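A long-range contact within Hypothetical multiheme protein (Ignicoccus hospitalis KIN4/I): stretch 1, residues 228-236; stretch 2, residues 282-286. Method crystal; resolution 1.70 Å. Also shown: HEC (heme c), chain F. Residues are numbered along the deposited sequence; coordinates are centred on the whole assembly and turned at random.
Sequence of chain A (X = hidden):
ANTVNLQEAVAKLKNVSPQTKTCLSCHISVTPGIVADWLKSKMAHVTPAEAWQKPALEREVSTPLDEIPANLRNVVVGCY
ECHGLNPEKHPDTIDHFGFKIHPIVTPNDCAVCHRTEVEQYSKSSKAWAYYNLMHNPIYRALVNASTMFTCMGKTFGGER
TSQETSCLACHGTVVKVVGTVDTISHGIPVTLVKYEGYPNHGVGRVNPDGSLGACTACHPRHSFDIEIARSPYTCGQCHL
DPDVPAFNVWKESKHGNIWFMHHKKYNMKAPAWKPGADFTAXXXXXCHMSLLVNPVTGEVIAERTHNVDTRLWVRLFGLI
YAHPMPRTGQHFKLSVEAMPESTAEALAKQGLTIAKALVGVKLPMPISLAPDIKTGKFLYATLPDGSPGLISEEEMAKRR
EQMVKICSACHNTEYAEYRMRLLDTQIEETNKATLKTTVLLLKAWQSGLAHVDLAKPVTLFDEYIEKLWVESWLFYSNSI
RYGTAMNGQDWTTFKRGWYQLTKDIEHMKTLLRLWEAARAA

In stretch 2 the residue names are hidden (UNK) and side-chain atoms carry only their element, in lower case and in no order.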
# COMPACT_ATOMS: atom_id res chain seq x y z
N ILE A 228 15.03 -13.13 -6.40
CA ILE A 228 13.73 -12.98 -5.75
C ILE A 228 13.84 -13.00 -4.22
O ILE A 228 13.21 -12.20 -3.53
CB ILE A 228 12.70 -14.02 -6.25
CG1 ILE A 228 12.35 -13.74 -7.71
CG2 ILE A 228 11.45 -13.98 -5.38
CD1 ILE A 228 11.29 -14.68 -8.31
N ALA A 229 14.68 -13.90 -3.69
CA ALA A 229 14.84 -14.03 -2.25
C ALA A 229 15.39 -12.74 -1.65
O ALA A 229 15.10 -12.40 -0.51
CB ALA A 229 15.77 -15.20 -1.91
N ARG A 230 16.18 -12.02 -2.43
CA ARG A 230 16.75 -10.76 -1.95
C ARG A 230 15.93 -9.52 -2.26
O ARG A 230 16.38 -8.41 -2.01
CB ARG A 230 18.12 -10.59 -2.57
CG ARG A 230 19.14 -11.56 -2.05
CD ARG A 230 20.31 -11.68 -2.99
NE ARG A 230 21.43 -12.30 -2.34
CZ ARG A 230 22.60 -12.46 -2.92
NH1 ARG A 230 22.69 -12.14 -4.19
NH2 ARG A 230 23.64 -13.03 -2.28
N SER A 231 14.74 -9.71 -2.82
CA SER A 231 13.86 -8.59 -3.11
C SER A 231 13.01 -8.31 -1.87
O SER A 231 12.84 -9.19 -1.04
CB SER A 231 12.92 -8.94 -4.29
OG SER A 231 11.95 -9.90 -3.91
N PRO A 232 12.45 -7.11 -1.77
CA PRO A 232 11.52 -6.88 -0.65
C PRO A 232 10.16 -7.54 -0.88
O PRO A 232 9.45 -7.85 0.08
CB PRO A 232 11.35 -5.35 -0.68
CG PRO A 232 11.54 -5.00 -2.15
CD PRO A 232 12.63 -5.92 -2.62
N TYR A 233 9.80 -7.74 -2.14
CA TYR A 233 8.47 -8.21 -2.50
C TYR A 233 8.21 -9.58 -1.91
O TYR A 233 7.12 -9.86 -1.42
CB TYR A 233 8.34 -8.31 -4.00
CG TYR A 233 8.46 -6.97 -4.68
CD1 TYR A 233 7.47 -6.01 -4.51
CD2 TYR A 233 9.56 -6.66 -5.48
CE1 TYR A 233 7.57 -4.78 -5.14
CE2 TYR A 233 9.66 -5.43 -6.11
CZ TYR A 233 8.66 -4.50 -5.93
OH TYR A 233 8.76 -3.27 -6.55
N THR A 234 9.23 -10.41 -1.92
CA THR A 234 9.05 -11.77 -1.47
C THR A 234 8.72 -11.88 0.03
O THR A 234 7.89 -12.68 0.42
CB THR A 234 10.24 -12.65 -1.88
OG1 THR A 234 9.80 -14.00 -1.85
CG2 THR A 234 11.45 -12.47 -0.94
N CYS A 235 9.36 -11.06 0.86
CA CYS A 235 9.08 -11.06 2.29
C CYS A 235 7.75 -10.40 2.57
O CYS A 235 7.10 -10.67 3.58
CB CYS A 235 10.17 -10.32 3.10
SG CYS A 235 11.84 -10.62 2.55
N GLY A 236 7.37 -9.49 1.67
CA GLY A 236 6.07 -8.84 1.71
C GLY A 236 4.88 -9.77 1.50
O GLY A 236 3.74 -9.34 1.63
N UNK A 282 20.08 -1.35 0.98
CA UNK A 282 19.84 -2.69 1.54
C UNK A 282 18.38 -3.14 1.43
O UNK A 282 17.46 -2.33 1.58
c UNK A 282 19.81 -1.05 3.28
c UNK A 282 20.20 -2.50 3.01
c UNK A 282 20.12 -0.30 2.02
N UNK A 283 18.18 -4.43 1.15
CA UNK A 283 16.87 -5.04 1.25
C UNK A 283 16.78 -5.90 2.50
O UNK A 283 17.75 -5.99 3.27
c UNK A 283 16.68 -5.24 -1.26
o UNK A 283 17.54 -7.07 0.08
c UNK A 283 16.59 -5.99 0.06
N UNK A 284 15.63 -6.54 2.69
CA UNK A 284 15.44 -7.42 3.85
C UNK A 284 16.58 -8.40 3.99
O UNK A 284 17.15 -8.54 5.07
c UNK A 284 14.16 -8.23 3.70
s UNK A 284 12.86 -7.41 2.79
N UNK A 285 16.92 -9.09 2.91
CA UNK A 285 17.98 -10.11 2.98
C UNK A 285 19.33 -9.51 3.39
O UNK A 285 20.08 -10.12 4.14
c UNK A 285 18.13 -10.83 1.65
N UNK A 286 19.63 -8.31 2.90
CA UNK A 286 20.90 -7.65 3.21
C UNK A 286 21.15 -7.61 4.70
O UNK A 286 22.24 -7.97 5.18
c UNK A 286 20.95 -6.18 2.69
c UNK A 286 22.34 -5.59 2.94
o UNK A 286 20.64 -6.13 1.29
FE HEC F . 17.07 -20.00 1.17
CHA HEC F . 19.62 -18.46 -0.59
CHB HEC F . 18.18 -23.07 0.22
CHC HEC F . 14.55 -21.52 3.01
CHD HEC F . 15.93 -16.96 2.18
NA HEC F . 18.56 -20.58 0.03
C1A HEC F . 19.56 -19.84 -0.57
C2A HEC F . 20.49 -20.72 -1.21
C3A HEC F . 20.10 -21.97 -0.96
C4A HEC F . 18.88 -21.94 -0.17
CMA HEC F . 20.81 -23.25 -1.44
CAA HEC F . 21.74 -20.29 -2.01
CBA HEC F . 22.81 -19.75 -1.06
CGA HEC F . 23.35 -20.89 -0.22
O1A HEC F . 24.12 -21.72 -0.77
O2A HEC F . 23.02 -20.96 0.98
NB HEC F . 16.49 -21.88 1.48
C1B HEC F . 17.13 -23.04 1.10
C2B HEC F . 16.47 -24.16 1.75
C3B HEC F . 15.52 -23.62 2.56
C4B HEC F . 15.49 -22.24 2.36
CMB HEC F . 16.97 -25.62 1.65
CAB HEC F . 14.51 -24.05 3.64
CBB HEC F . 15.16 -25.09 4.63
NC HEC F . 15.60 -19.46 2.36
C1C HEC F . 14.59 -20.14 2.99
C2C HEC F . 13.51 -19.25 3.36
C3C HEC F . 14.12 -18.06 3.34
C4C HEC F . 15.29 -18.12 2.55
CMC HEC F . 12.44 -19.71 4.38
CAC HEC F . 13.74 -16.64 3.79
CBC HEC F . 13.09 -16.55 5.20
ND HEC F . 17.65 -18.04 0.84
C1D HEC F . 17.05 -16.93 1.40
C2D HEC F . 17.78 -15.75 1.04
C3D HEC F . 18.91 -16.22 0.15
C4D HEC F . 18.77 -17.66 0.11
CMD HEC F . 17.44 -14.29 1.43
CAD HEC F . 20.04 -15.39 -0.48
CBD HEC F . 21.14 -15.48 0.58
CGD HEC F . 22.25 -14.48 0.39
O1D HEC F . 23.42 -14.81 0.75
O2D HEC F . 22.00 -13.36 -0.11
O HOH W 1 14.97 -9.93 0.72

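Position 282 carries three side-chain carbons that close a ring onto its own backbone N, a pattern that belongs to proline alone. The ring is too far from stretch 1 to touch it. This is Pro 282.

At position 283 the side chain has three atoms: a carbon carrying one oxygen and one carbon. Its CA-to-CB bond points toward stretch 1, and the oxygen lies 2.7 Å from Arg 230 O, while the terminal carbon sits 4.3 Å from Pro 232 CD. A beta-branched hydroxyl of this kind is threonine. Thr 283 donates a hydrogen bond from OG1 to Arg 230 O, a carbonyl in the loop just past the end of a helix. Thr 283 is also the N-cap residue of its own helix.

Position 284 has one carbon followed by one sulfur, and the sulfur is 3.4 Å from Cys 235 SG and 3.7 Å from Pro 232 CA. That is cysteine. Cys 284 SG is too far from Cys 235 SG for a disulfide; each cysteine is instead bonded covalently to a group elsewhere in the structure, and the two sulfurs meet as apolar neighbours.

Position 285 shows a single side-chain carbon, 3.9 Å from both Arg 230 CA and Arg 230 CG and 4.0 Å from Ala 229 O. One carbon means alanine. The methyl of Ala 285 lies against Arg 230, and here the backbones are close, with Ala 285 CA 5.1 Å from Arg 230 CA. Its CB also packs 3.5 Å from CMD of the heme.

Position 286 again has a carbon bearing one oxygen and one carbon, but its CA-to-CB bond points sideways, and the side chain makes no contact with stretch 1. It is threonine, and its job is local: Thr 283 N donates to Thr 286 OG1 at 3.0 Å, bracing the first turn of the helix.

The contact joins a helix start to a chain turn with one direct hydrogen bond and close packing. Ser 231 OG donates to Ile 228 O at 2.6 Å and accepts a weak capping bond from Thr 234 N at 3.4 Å. A water donates to Ala 229 O and Ser 231 O and accepts from Ala 285 N. Arg 230 ties the turn to the heme, with NE 2.5 Å and NH2 2.7 Å from O2D, both hydrogen bonds. The rule is economical: satisfy the buried backbone groups, by hydroxyl or water, and let the methyl of Ala 285 and the sulfur of Cys 284 pack against the turn.

Stretch 2 (282-286) PTCAT
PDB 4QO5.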